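Local coordinates for putative acyl-CoA thioester hydrolase YbhC (Escherichia coli K-12, PDB 3GRH), which is a putative thioesterase of the outer membrane that belongs to the pectinesterase family yet neither binds pectin nor shows pectinesterase activity, at residues S35-L40 / A366-D371; I281-G286 / V308-T313; A312-I317 / D345-G350; R340-D345 / D371-N376; R377-N382 / N402-Y407. All coordinates share one frame; numbering follows the deposited sequence.

How the contacts relate
From the N terminus, S35-L40 meets A366-D371, 326 residues further on, so contact 1 closes a loop that holds contacts 2 and 3 inside it. Contact 2 joins two neighbouring coils of the beta-helix through strands 283-284 and 307-311. Contact 3 starts where contact 2 ends, sharing A312 and T313, and ties together the loops that follow strands 307-311 and 337-342. Contact 4 pairs strands 337-342 and 369-373; it crosses both contact 3, sharing D345, and contact 1, sharing D371. Contact 5 comes last, bringing R377-N382 onto strand 403-407, and meets contact 1 through the R37-E406 salt bridge.

Contact 1: S35-L40 / A366-D371; sequences SSRPIL and AKPWAD
R37 packs on P368 and S36 on A366 and W369, while two waters bridge S36 and P38 to W369. The CG corner of the P368 ring lies over one face of the R37 guanidinium and also touches the aliphatic chain leading to it, 3.7 Å from R37 CD. The two side chains cross at about a right angle. R37 reaches past the proline with CG anti to the backbone N (chi1 -167°) and an extended run to NE, which forms a salt bridge with E406. Beside it S36 sets CB 3.3 Å from A366 O, and its own carbonyl oxygen, S36 O, comes in at the edge of the indole, 3.6 Å from W369 CD1. One water takes the W369 N proton and donates to S36 O at 2.8 Å. A second water sits in the plane of the indole at its edge, accepting from W369 NE1 at 2.8 Å and donating to P38 O at 2.7 Å, so the buried indole N-H is satisfied through solvent. Farther out, the ring of F379 meets W369 with the planes about 25° apart, V352, I354 and M404 also touch the indole, and backbone bonds hold P368 to L338 and P38 to E406. The arrangement belongs to the C-terminal end of the parallel beta-helix of the pectinesterase family, where the N-terminal segment folds back onto the last coils.

Contact 2: I281-G286 / V308-T313; sequences IVSGRG and VFAPAT
V282, S283 and G284 pair with F309, A310 and P311 as parallel strands on successive coils of the right-handed beta-helix characteristic of the pectinesterase family. Four backbone bonds carry the pairing: V282 N to V308 O (2.9 Å), A310 N to V282 O (2.8 Å), G284 N to A310 O (3.1 Å) and A312 N to G284 O (2.9 Å). CA-H...O contacts from F309 CA to V282 O, S283 CA to A310 O and P311 CA to G284 O fill in between. The apolar side chains stack in register from coil to coil: V282 and F309 lie side by side pointing the same way, V282 CB 3.9 Å from F309 CD1. The preceding V308 puts CG1 over one face of the F309 ring. On the other side of the strands S283 OG lies near A310 CB and is hydrogen-bonded to the backbone O of D280, the predicted nucleophile, and to N247. Charge enters at the end of the pair. R285, bent at chi3 (-69°), also makes a salt bridge to D345, and it grips A312 O side-on with two nitrogens, NE at 2.8 Å and NH2 at 3.1 Å, the oxygen lying in the guanidinium plane.

Contact 3: A312-I317 / D345-G350; sequences ATLSNI and DANTNG
N316 and N347 bring their amides together nearly coplanar, the planes 5° apart, although the two side chains cross at about a right angle. N316 holds CG between its backbone N and carbonyl carbon (chi1 59°), which turns OD1 to N347 ND2 for a weak, 3.3 Å hydrogen bond. The same N347 amide also leans on S315, its OD1 3.5 Å from S315 CB. The S315 hydroxyl goes to the backbone and CB of the next residues: OG lies 3.4 Å from both T348 C and N349 CB, and a water at 2.6 Å from OG donates on to A346 O. These loops follow strands 307-311 and 337-342 on adjacent coils of the beta-helix, each containing a type I turn, L314 to I317 and D345 to T348. A single bridge between L314 and T348 fastens them: N349 N bonds to T313 O and S315 N to N347 O, both at 2.8 Å. T348 turns CG2 against A312 C at 3.5 Å and gives its hydroxyl proton to D345 OD1, met from above the carboxylate plane. The N349 amide is held from outside by R377 and the Y401 carbonyl, while a water links its ND2 to S315 O. T313 OG1 packs against G350 CA but accepts a hydrogen bond from Q351 N; the buried T313 N has no partner in the model.

Contact 4: R340-D345 / D371-N376; sequences RSLDVD and DAVISN
R340, probably a substrate-binding residue as in related enzymes, lies against V373 where strands 337-342 and 369-373 run parallel on one face of the beta-helix. V373 CB sits over the centre of the guanidinium face, 3.6 Å from R340 CZ. The arginine starts with CG between its backbone N and carbonyl carbon (chi1 56°), then runs extended so that NE forms a salt bridge with D280, the predicted nucleophile, and the group a cation-pi contact with Y307. An in-plane water at the guanidinium edge links R340 NH1 to D371 O. A methionine in its place would probably leave D280 without its mate and V373 without the flat group it rests on. L342 CD1 presses tightly on V373 CG1, at 3.5 Å. D343, the centre of an inverse gamma turn, engages both carboxylate oxygens: OD1 takes the S341 OG proton at 2.6 Å, and OD2 takes that of S375 OG at 2.7 Å, from the anti side, besides a salt bridge to R377. Backbone bonds join V373 N to S341 O (3.0 Å) and D343 N to V373 O (3.3 Å). Strand 337-342 lies between 369-373, outermost here, and 307-311, bonded to it through F309 and P311.

Contact 5: R377-N382 / N402-Y407; sequences RPFAGN and NRMWEY
N402 N donates to A380 O at 2.8 Å, and a water accepting from N382 N and donating to N402 O adds a second tie. One end of the N402 amide lies over a face of the R377 guanidinium, their planes 24° apart, as the two side chains slide past each other in opposite directions. R377 itself is held by a salt bridge to D343. F379 crosses the amide obliquely, ring and amide planes 18° apart, with F379 CE1 3.5 Å from N402 CB. With an alanine at N402, the guanidinium face and the phenyl ring would probably lose the amide between them and be freer to turn. M404 SD approaches the edge of the F379 ring, 4.1 Å from CE1, a Met-aromatic contact. Farther along, N382 O sits at the indole edge, 3.8 Å from W405 CZ3. Such a loop lying along strand 403-407, the last strand beside 351-355, belongs to the C-terminal end of the pectinesterase-type beta-helix.

Contact 1: S35-L40 / A366-D371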
# COMPACT_ATOMS: atom_id res chain seq x y z
N SER A 35 -17.07 14.78 -15.20
CA SER A 35 -16.60 13.53 -15.77
C SER A 35 -15.14 13.27 -15.49
O SER A 35 -14.72 12.08 -15.47
CB SER A 35 -16.84 13.55 -17.28
OG SER A 35 -18.20 13.62 -17.48
N SER A 36 -14.35 14.33 -15.34
CA SER A 36 -12.92 14.15 -15.06
C SER A 36 -12.63 13.97 -13.58
O SER A 36 -11.58 13.52 -13.22
CB SER A 36 -12.14 15.31 -15.58
OG SER A 36 -12.19 15.26 -17.01
N ARG A 37 -13.54 14.43 -12.72
CA ARG A 37 -13.33 14.51 -11.27
C ARG A 37 -14.66 14.35 -10.55
O ARG A 37 -15.28 15.31 -10.10
CB ARG A 37 -12.67 15.82 -10.87
CG ARG A 37 -12.15 15.82 -9.49
CD ARG A 37 -11.26 17.05 -9.23
NE ARG A 37 -10.46 16.83 -8.05
CZ ARG A 37 -9.40 17.52 -7.70
NH1 ARG A 37 -9.02 18.59 -8.41
NH2 ARG A 37 -8.77 17.16 -6.59
N PRO A 38 -15.13 13.12 -10.44
CA PRO A 38 -16.39 12.93 -9.79
C PRO A 38 -16.30 13.07 -8.27
O PRO A 38 -15.33 12.62 -7.66
CB PRO A 38 -16.77 11.48 -10.13
CG PRO A 38 -15.71 10.94 -10.91
CD PRO A 38 -14.59 11.90 -11.08
N ILE A 39 -17.33 13.68 -7.71
CA ILE A 39 -17.41 14.04 -6.33
C ILE A 39 -18.65 13.40 -5.76
O ILE A 39 -19.70 13.55 -6.28
CB ILE A 39 -17.48 15.57 -6.10
CG1 ILE A 39 -16.26 16.30 -6.72
CG2 ILE A 39 -17.59 15.90 -4.61
CD1 ILE A 39 -14.89 15.92 -6.22
N LEU A 40 -18.48 12.68 -4.67
CA LEU A 40 -19.58 12.00 -3.97
C LEU A 40 -20.45 12.95 -3.19
O LEU A 40 -20.03 13.99 -2.70
CB LEU A 40 -19.01 11.00 -2.94
CG LEU A 40 -18.18 9.86 -3.45
CD1 LEU A 40 -17.63 8.98 -2.31
CD2 LEU A 40 -19.01 9.07 -4.48
N ALA A 366 -7.40 19.61 -13.37
CA ALA A 366 -8.35 19.38 -14.46
C ALA A 366 -8.56 17.91 -14.82
O ALA A 366 -9.69 17.50 -15.17
CB ALA A 366 -7.93 20.14 -15.69
N LYS A 367 -7.52 17.10 -14.70
CA LYS A 367 -7.63 15.68 -14.96
C LYS A 367 -6.85 14.91 -13.89
O LYS A 367 -5.73 14.46 -14.08
CB LYS A 367 -7.08 15.35 -16.32
CG LYS A 367 -7.87 15.89 -17.45
CD LYS A 367 -7.42 15.28 -18.74
CE LYS A 367 -8.43 15.53 -19.85
NZ LYS A 367 -9.39 16.63 -19.50
N PRO A 368 -7.41 14.82 -12.70
CA PRO A 368 -6.70 14.15 -11.64
C PRO A 368 -6.57 12.65 -11.75
O PRO A 368 -5.76 12.08 -11.07
CB PRO A 368 -7.53 14.50 -10.39
CG PRO A 368 -8.87 14.79 -10.96
CD PRO A 368 -8.67 15.42 -12.24
N TRP A 369 -7.37 12.03 -12.59
CA TRP A 369 -7.35 10.61 -12.80
C TRP A 369 -7.00 10.28 -14.25
O TRP A 369 -7.58 10.79 -15.22
CB TRP A 369 -8.69 10.02 -12.45
CG TRP A 369 -9.25 10.36 -11.12
CD1 TRP A 369 -10.29 11.17 -10.88
CD2 TRP A 369 -8.84 9.84 -9.83
NE1 TRP A 369 -10.57 11.20 -9.51
CE2 TRP A 369 -9.65 10.38 -8.88
CE3 TRP A 369 -7.84 8.93 -9.43
CZ2 TRP A 369 -9.52 10.07 -7.54
CZ3 TRP A 369 -7.72 8.63 -8.12
CH2 TRP A 369 -8.53 9.18 -7.20
N ALA A 370 -6.01 9.42 -14.39
CA ALA A 370 -5.47 9.04 -15.70
C ALA A 370 -6.14 7.81 -16.28
O ALA A 370 -6.80 7.02 -15.60
CB ALA A 370 -3.96 8.79 -15.56
N ASP A 371 -5.89 7.57 -17.57
CA ASP A 371 -6.36 6.32 -18.16
C ASP A 371 -5.70 5.11 -17.53
O ASP A 371 -4.60 5.20 -16.94
CB ASP A 371 -6.01 6.30 -19.63
CG ASP A 371 -6.62 7.44 -20.40
OD1 ASP A 371 -7.45 8.23 -19.86
OD2 ASP A 371 -6.23 7.58 -21.61
O HOH W 1 -9.37 12.94 -14.76
O HOH W 2 -12.66 12.51 -8.29

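Contact 2: I281-G286 / V308-T313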
# COMPACT_ATOMS: atom_id res chain seq x y z
N ILE A 281 2.21 4.66 -6.83
CA ILE A 281 2.86 4.61 -5.56
C ILE A 281 2.19 3.56 -4.67
O ILE A 281 2.86 2.88 -3.93
CB ILE A 281 2.86 5.97 -4.94
CG1 ILE A 281 3.50 7.03 -5.86
CG2 ILE A 281 3.53 5.94 -3.57
CD1 ILE A 281 3.33 8.40 -5.26
N VAL A 282 0.88 3.50 -4.68
CA VAL A 282 0.10 2.51 -3.89
C VAL A 282 -0.73 1.70 -4.90
O VAL A 282 -1.51 2.26 -5.61
CB VAL A 282 -0.85 3.17 -2.90
CG1 VAL A 282 -1.75 2.11 -2.31
CG2 VAL A 282 -0.01 3.94 -1.85
N SER A 283 -0.42 0.43 -5.04
CA SER A 283 -1.00 -0.42 -6.05
C SER A 283 -1.55 -1.69 -5.48
O SER A 283 -1.08 -2.17 -4.44
CB SER A 283 0.16 -0.85 -6.99
OG SER A 283 0.79 0.21 -7.71
N GLY A 284 -2.54 -2.26 -6.15
CA GLY A 284 -2.90 -3.61 -5.92
C GLY A 284 -4.29 -3.92 -5.54
O GLY A 284 -5.22 -3.09 -5.68
N ARG A 285 -4.45 -5.13 -5.02
CA ARG A 285 -5.79 -5.70 -4.75
C ARG A 285 -5.91 -5.97 -3.26
O ARG A 285 -5.15 -6.73 -2.73
CB ARG A 285 -5.94 -7.01 -5.51
CG ARG A 285 -7.33 -7.63 -5.47
CD ARG A 285 -7.54 -8.66 -6.53
NE ARG A 285 -7.59 -8.09 -7.83
CZ ARG A 285 -7.51 -8.82 -8.94
NH1 ARG A 285 -7.41 -10.16 -8.91
NH2 ARG A 285 -7.59 -8.21 -10.08
N GLY A 286 -6.92 -5.41 -2.63
CA GLY A 286 -7.10 -5.54 -1.19
C GLY A 286 -7.84 -4.30 -0.75
O GLY A 286 -7.89 -3.29 -1.47
N VAL A 308 -0.69 8.49 -7.79
CA VAL A 308 -0.60 8.05 -6.45
C VAL A 308 -1.17 6.67 -6.26
O VAL A 308 -0.54 5.77 -5.75
CB VAL A 308 -1.22 9.02 -5.45
CG1 VAL A 308 -1.06 8.50 -4.01
CG2 VAL A 308 -0.55 10.41 -5.66
N PHE A 309 -2.43 6.48 -6.68
CA PHE A 309 -3.14 5.23 -6.45
C PHE A 309 -3.40 4.44 -7.71
O PHE A 309 -3.87 5.00 -8.72
CB PHE A 309 -4.51 5.53 -5.80
CG PHE A 309 -4.42 6.09 -4.45
CD1 PHE A 309 -4.02 5.33 -3.36
CD2 PHE A 309 -4.78 7.39 -4.27
CE1 PHE A 309 -3.87 5.93 -2.13
CE2 PHE A 309 -4.72 7.95 -3.02
CZ PHE A 309 -4.25 7.22 -1.97
N ALA A 310 -3.10 3.13 -7.68
CA ALA A 310 -3.37 2.22 -8.80
C ALA A 310 -4.02 0.95 -8.31
O ALA A 310 -3.37 -0.12 -8.21
CB ALA A 310 -2.05 1.89 -9.50
N PRO A 311 -5.26 1.07 -7.91
CA PRO A 311 -6.01 -0.06 -7.43
C PRO A 311 -6.34 -1.06 -8.57
O PRO A 311 -6.68 -0.66 -9.73
CB PRO A 311 -7.26 0.59 -6.87
CG PRO A 311 -7.39 1.83 -7.50
CD PRO A 311 -6.06 2.29 -7.94
N ALA A 312 -6.33 -2.32 -8.19
CA ALA A 312 -6.62 -3.47 -9.02
C ALA A 312 -7.87 -4.22 -8.51
O ALA A 312 -8.00 -5.45 -8.65
CB ALA A 312 -5.42 -4.43 -9.11
N THR A 313 -8.76 -3.52 -7.86
CA THR A 313 -9.90 -4.06 -7.21
C THR A 313 -10.78 -4.84 -8.23
O THR A 313 -11.11 -4.34 -9.34
CB THR A 313 -10.72 -2.93 -6.68
OG1 THR A 313 -9.86 -1.91 -6.12
CG2 THR A 313 -11.78 -3.43 -5.60
O HOH W 3 -8.10 -2.88 -4.34

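Contact 3: A312-I317 / D345-G350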
# COMPACT_ATOMS: atom_id res chain seq x y z
N ALA A 312 -6.33 -2.32 -8.19
CA ALA A 312 -6.62 -3.47 -9.02
C ALA A 312 -7.87 -4.22 -8.51
O ALA A 312 -8.00 -5.45 -8.65
CB ALA A 312 -5.42 -4.43 -9.11
N THR A 313 -8.76 -3.52 -7.86
CA THR A 313 -9.90 -4.06 -7.21
C THR A 313 -10.78 -4.84 -8.23
O THR A 313 -11.11 -4.34 -9.34
CB THR A 313 -10.72 -2.93 -6.68
OG1 THR A 313 -9.86 -1.91 -6.12
CG2 THR A 313 -11.78 -3.43 -5.60
N LEU A 314 -11.27 -6.00 -7.82
CA LEU A 314 -12.09 -6.82 -8.66
C LEU A 314 -13.42 -6.10 -8.86
O LEU A 314 -13.92 -5.45 -7.97
CB LEU A 314 -12.36 -8.18 -8.00
CG LEU A 314 -11.12 -9.04 -8.01
CD1 LEU A 314 -11.30 -10.19 -7.02
CD2 LEU A 314 -10.84 -9.51 -9.41
N SER A 315 -14.01 -6.26 -10.04
CA SER A 315 -15.21 -5.44 -10.35
C SER A 315 -16.43 -5.83 -9.55
O SER A 315 -17.33 -4.99 -9.37
CB SER A 315 -15.60 -5.55 -11.82
OG SER A 315 -14.63 -5.03 -12.70
N ASN A 316 -16.48 -7.05 -8.99
CA ASN A 316 -17.54 -7.50 -8.11
C ASN A 316 -17.37 -7.12 -6.65
O ASN A 316 -18.25 -7.40 -5.81
CB ASN A 316 -17.74 -9.01 -8.18
CG ASN A 316 -16.49 -9.79 -7.80
OD1 ASN A 316 -15.51 -9.70 -8.49
ND2 ASN A 316 -16.51 -10.52 -6.65
N ILE A 317 -16.22 -6.57 -6.31
CA ILE A 317 -15.82 -6.18 -4.93
C ILE A 317 -15.97 -4.69 -4.81
O ILE A 317 -15.57 -3.93 -5.70
CB ILE A 317 -14.38 -6.63 -4.60
CG1 ILE A 317 -14.33 -8.15 -4.63
CG2 ILE A 317 -13.82 -5.96 -3.35
CD1 ILE A 317 -15.14 -8.83 -3.52
N ASP A 345 -6.53 -7.60 -15.32
CA ASP A 345 -7.35 -8.62 -15.90
C ASP A 345 -8.74 -8.04 -16.24
O ASP A 345 -9.06 -6.93 -15.85
CB ASP A 345 -7.39 -9.84 -14.93
CG ASP A 345 -7.98 -9.52 -13.57
OD1 ASP A 345 -8.89 -8.67 -13.55
OD2 ASP A 345 -7.55 -10.09 -12.52
N ALA A 346 -9.57 -8.80 -16.95
CA ALA A 346 -10.82 -8.23 -17.45
C ALA A 346 -11.81 -7.90 -16.34
O ALA A 346 -12.62 -6.96 -16.45
CB ALA A 346 -11.42 -9.11 -18.55
N ASN A 347 -11.68 -8.57 -15.21
CA ASN A 347 -12.66 -8.34 -14.19
C ASN A 347 -12.13 -7.39 -13.14
O ASN A 347 -12.44 -7.57 -11.99
CB ASN A 347 -13.10 -9.64 -13.52
CG ASN A 347 -14.40 -9.49 -12.71
OD1 ASN A 347 -15.35 -8.80 -13.14
ND2 ASN A 347 -14.45 -10.14 -11.54
N THR A 348 -11.35 -6.40 -13.53
CA THR A 348 -10.82 -5.40 -12.59
C THR A 348 -11.43 -4.03 -12.92
O THR A 348 -11.58 -3.70 -14.09
CB THR A 348 -9.27 -5.28 -12.71
OG1 THR A 348 -8.70 -6.52 -12.27
CG2 THR A 348 -8.73 -4.12 -11.91
N ASN A 349 -11.73 -3.26 -11.88
CA ASN A 349 -12.17 -1.86 -12.04
C ASN A 349 -11.76 -1.14 -10.77
O ASN A 349 -12.47 -1.14 -9.79
CB ASN A 349 -13.67 -1.78 -12.27
CG ASN A 349 -14.11 -0.43 -12.66
OD1 ASN A 349 -13.29 0.38 -13.12
ND2 ASN A 349 -15.42 -0.21 -12.64
N GLY A 350 -10.52 -0.65 -10.70
CA GLY A 350 -10.02 -0.23 -9.43
C GLY A 350 -10.84 0.79 -8.68
O GLY A 350 -11.30 1.78 -9.24
O HOH W 4 -17.20 -2.22 -10.95
O HOH W 5 -14.85 -4.99 -15.30

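Contact 4: R340-D345 / D371-N376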
# COMPACT_ATOMS: atom_id res chain seq x y z
N ARG A 340 -4.89 5.96 -11.24
CA ARG A 340 -5.36 5.30 -12.50
C ARG A 340 -5.65 3.87 -12.13
O ARG A 340 -5.15 3.32 -11.16
CB ARG A 340 -4.37 5.34 -13.63
CG ARG A 340 -3.05 4.75 -13.29
CD ARG A 340 -2.09 4.91 -14.43
NE ARG A 340 -0.79 4.30 -14.17
CZ ARG A 340 0.19 4.22 -15.07
NH1 ARG A 340 0.05 4.71 -16.31
NH2 ARG A 340 1.33 3.63 -14.75
N SER A 341 -6.56 3.25 -12.86
CA SER A 341 -6.88 1.88 -12.53
C SER A 341 -5.82 0.93 -13.06
O SER A 341 -5.28 1.16 -14.15
CB SER A 341 -8.27 1.53 -13.12
OG SER A 341 -8.64 0.15 -12.88
N LEU A 342 -5.49 -0.10 -12.28
CA LEU A 342 -4.49 -1.10 -12.66
C LEU A 342 -5.26 -2.29 -13.22
O LEU A 342 -5.68 -3.18 -12.48
CB LEU A 342 -3.65 -1.50 -11.42
CG LEU A 342 -2.57 -2.54 -11.53
CD1 LEU A 342 -1.58 -2.16 -12.60
CD2 LEU A 342 -1.85 -2.67 -10.20
N ASP A 343 -5.48 -2.25 -14.55
CA ASP A 343 -6.39 -3.18 -15.21
C ASP A 343 -5.64 -4.47 -15.58
O ASP A 343 -5.34 -4.77 -16.73
CB ASP A 343 -7.00 -2.54 -16.43
CG ASP A 343 -8.12 -1.60 -16.13
OD1 ASP A 343 -8.49 -1.37 -14.94
OD2 ASP A 343 -8.64 -1.08 -17.16
N VAL A 344 -5.35 -5.26 -14.56
CA VAL A 344 -4.52 -6.45 -14.67
C VAL A 344 -5.21 -7.62 -15.36
O VAL A 344 -4.55 -8.52 -15.97
CB VAL A 344 -4.00 -6.89 -13.29
CG1 VAL A 344 -2.86 -6.01 -12.84
CG2 VAL A 344 -5.11 -6.93 -12.24
N ASP A 345 -6.53 -7.60 -15.32
CA ASP A 345 -7.35 -8.62 -15.90
C ASP A 345 -8.74 -8.04 -16.24
O ASP A 345 -9.06 -6.93 -15.85
CB ASP A 345 -7.39 -9.84 -14.93
CG ASP A 345 -7.98 -9.52 -13.57
OD1 ASP A 345 -8.89 -8.67 -13.55
OD2 ASP A 345 -7.55 -10.09 -12.52
N ASP A 371 -5.89 7.57 -17.57
CA ASP A 371 -6.36 6.32 -18.16
C ASP A 371 -5.70 5.11 -17.53
O ASP A 371 -4.60 5.20 -16.94
CB ASP A 371 -6.01 6.30 -19.63
CG ASP A 371 -6.62 7.44 -20.40
OD1 ASP A 371 -7.45 8.23 -19.86
OD2 ASP A 371 -6.23 7.58 -21.61
N ALA A 372 -6.32 3.94 -17.70
CA ALA A 372 -5.82 2.73 -17.00
C ALA A 372 -4.52 2.22 -17.54
O ALA A 372 -4.23 2.35 -18.74
CB ALA A 372 -6.84 1.63 -17.07
N VAL A 373 -3.71 1.68 -16.63
CA VAL A 373 -2.48 1.05 -17.07
C VAL A 373 -2.85 -0.37 -17.53
O VAL A 373 -3.84 -0.98 -17.08
CB VAL A 373 -1.36 1.17 -16.04
CG1 VAL A 373 -1.74 0.54 -14.81
CG2 VAL A 373 -0.01 0.62 -16.59
N ILE A 374 -2.06 -0.83 -18.51
CA ILE A 374 -2.14 -2.18 -19.10
C ILE A 374 -3.18 -2.18 -20.20
O ILE A 374 -2.87 -2.51 -21.35
CB ILE A 374 -2.37 -3.33 -18.04
CG1 ILE A 374 -1.15 -3.41 -17.10
CG2 ILE A 374 -2.54 -4.69 -18.74
CD1 ILE A 374 -1.35 -4.28 -15.89
N SER A 375 -4.39 -1.79 -19.89
CA SER A 375 -5.44 -1.78 -20.86
C SER A 375 -5.63 -0.49 -21.63
O SER A 375 -6.28 -0.51 -22.67
CB SER A 375 -6.76 -2.06 -20.19
OG SER A 375 -7.00 -0.95 -19.34
N ASN A 376 -5.07 0.61 -21.11
CA ASN A 376 -5.25 1.94 -21.66
C ASN A 376 -6.69 2.35 -21.77
O ASN A 376 -7.02 3.20 -22.54
CB ASN A 376 -4.51 2.12 -22.97
CG ASN A 376 -3.07 1.66 -22.87
OD1 ASN A 376 -2.38 1.98 -21.91
ND2 ASN A 376 -2.59 0.95 -23.92
O HOH W 6 -2.13 6.07 -17.66

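Contact 5: R377-N382 / N402-Y407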
# COMPACT_ATOMS: atom_id res chain seq x y z
N ARG A 377 -7.53 1.79 -20.89
CA ARG A 377 -8.93 2.12 -20.84
C ARG A 377 -9.11 3.59 -20.45
O ARG A 377 -8.62 4.02 -19.40
CB ARG A 377 -9.63 1.25 -19.83
CG ARG A 377 -11.07 1.65 -19.63
CD ARG A 377 -11.82 0.72 -18.70
NE ARG A 377 -11.21 0.48 -17.38
CZ ARG A 377 -11.81 0.60 -16.21
NH1 ARG A 377 -13.05 1.08 -16.13
NH2 ARG A 377 -11.14 0.29 -15.14
N PRO A 378 -9.74 4.39 -21.29
CA PRO A 378 -9.82 5.81 -20.98
C PRO A 378 -10.53 6.09 -19.68
O PRO A 378 -11.48 5.42 -19.35
CB PRO A 378 -10.62 6.36 -22.16
CG PRO A 378 -10.32 5.42 -23.25
CD PRO A 378 -10.28 4.08 -22.64
N PHE A 379 -10.07 7.10 -18.93
CA PHE A 379 -10.74 7.41 -17.69
C PHE A 379 -12.15 7.89 -17.99
O PHE A 379 -12.34 8.68 -18.94
CB PHE A 379 -10.05 8.48 -16.88
CG PHE A 379 -10.79 8.80 -15.66
CD1 PHE A 379 -10.78 7.91 -14.59
CD2 PHE A 379 -11.51 9.98 -15.53
CE1 PHE A 379 -11.49 8.18 -13.42
CE2 PHE A 379 -12.25 10.23 -14.36
CZ PHE A 379 -12.21 9.34 -13.30
N ALA A 380 -13.12 7.40 -17.23
CA ALA A 380 -14.54 7.80 -17.40
C ALA A 380 -15.20 7.94 -16.08
O ALA A 380 -15.43 6.97 -15.39
CB ALA A 380 -15.28 6.70 -18.22
N GLY A 381 -15.48 9.16 -15.69
CA GLY A 381 -16.06 9.43 -14.43
C GLY A 381 -17.56 9.51 -14.59
O GLY A 381 -18.06 10.08 -15.56
N ASN A 382 -18.28 8.95 -13.64
CA ASN A 382 -19.75 8.92 -13.69
C ASN A 382 -20.36 10.04 -12.89
O ASN A 382 -20.19 10.13 -11.70
CB ASN A 382 -20.27 7.63 -13.10
CG ASN A 382 -21.74 7.43 -13.30
OD1 ASN A 382 -22.50 8.30 -13.86
ND2 ASN A 382 -22.18 6.28 -12.89
N ASN A 402 -15.25 4.36 -14.28
CA ASN A 402 -14.29 4.11 -13.24
C ASN A 402 -14.93 4.31 -11.86
O ASN A 402 -16.03 4.80 -11.75
CB ASN A 402 -13.09 5.03 -13.46
CG ASN A 402 -12.16 4.53 -14.52
OD1 ASN A 402 -11.29 3.62 -14.30
ND2 ASN A 402 -12.32 5.04 -15.71
N ARG A 403 -14.22 3.92 -10.84
CA ARG A 403 -14.65 3.93 -9.45
C ARG A 403 -13.62 4.65 -8.59
O ARG A 403 -13.28 4.24 -7.50
CB ARG A 403 -14.82 2.49 -8.97
CG ARG A 403 -15.85 1.73 -9.69
CD ARG A 403 -16.31 0.51 -8.92
NE ARG A 403 -15.23 -0.48 -8.81
CZ ARG A 403 -15.28 -1.58 -8.11
NH1 ARG A 403 -16.33 -1.80 -7.39
NH2 ARG A 403 -14.27 -2.43 -8.11
N MET A 404 -13.23 5.82 -9.07
CA MET A 404 -12.29 6.72 -8.39
C MET A 404 -13.02 8.03 -8.05
O MET A 404 -13.50 8.78 -8.92
CB MET A 404 -11.05 6.83 -9.31
CG MET A 404 -10.61 5.47 -9.60
SD MET A 404 -9.83 5.22 -11.08
CE MET A 404 -8.33 5.32 -10.27
N TRP A 405 -13.11 8.27 -6.75
CA TRP A 405 -13.98 9.30 -6.20
C TRP A 405 -13.35 10.18 -5.12
O TRP A 405 -12.39 9.74 -4.49
CB TRP A 405 -15.17 8.67 -5.49
CG TRP A 405 -15.84 7.52 -6.19
CD1 TRP A 405 -15.59 6.25 -5.96
CD2 TRP A 405 -16.85 7.56 -7.22
NE1 TRP A 405 -16.41 5.45 -6.75
CE2 TRP A 405 -17.15 6.23 -7.58
CE3 TRP A 405 -17.50 8.58 -7.90
CZ2 TRP A 405 -18.11 5.91 -8.54
CZ3 TRP A 405 -18.44 8.25 -8.86
CH2 TRP A 405 -18.76 6.97 -9.16
N GLU A 406 -13.88 11.41 -4.98
CA GLU A 406 -13.44 12.31 -3.96
C GLU A 406 -14.62 12.79 -3.18
O GLU A 406 -15.73 12.82 -3.68
CB GLU A 406 -12.77 13.49 -4.55
CG GLU A 406 -11.40 13.18 -5.12
CD GLU A 406 -10.80 14.37 -5.65
OE1 GLU A 406 -10.25 15.28 -4.90
OE2 GLU A 406 -11.01 14.50 -6.86
N TYR A 407 -14.40 13.13 -1.94
CA TYR A 407 -15.39 13.77 -1.06
C TYR A 407 -14.77 14.70 -0.03
O TYR A 407 -13.85 14.31 0.69
CB TYR A 407 -16.18 12.70 -0.32
CG TYR A 407 -17.21 13.22 0.63
CD1 TYR A 407 -18.34 13.85 0.17
CD2 TYR A 407 -17.07 13.04 2.01
CE1 TYR A 407 -19.29 14.30 1.03
CE2 TYR A 407 -18.00 13.54 2.87
CZ TYR A 407 -19.13 14.13 2.36
OH TYR A 407 -20.07 14.60 3.25
O HOH W 7 -16.89 7.35 -11.76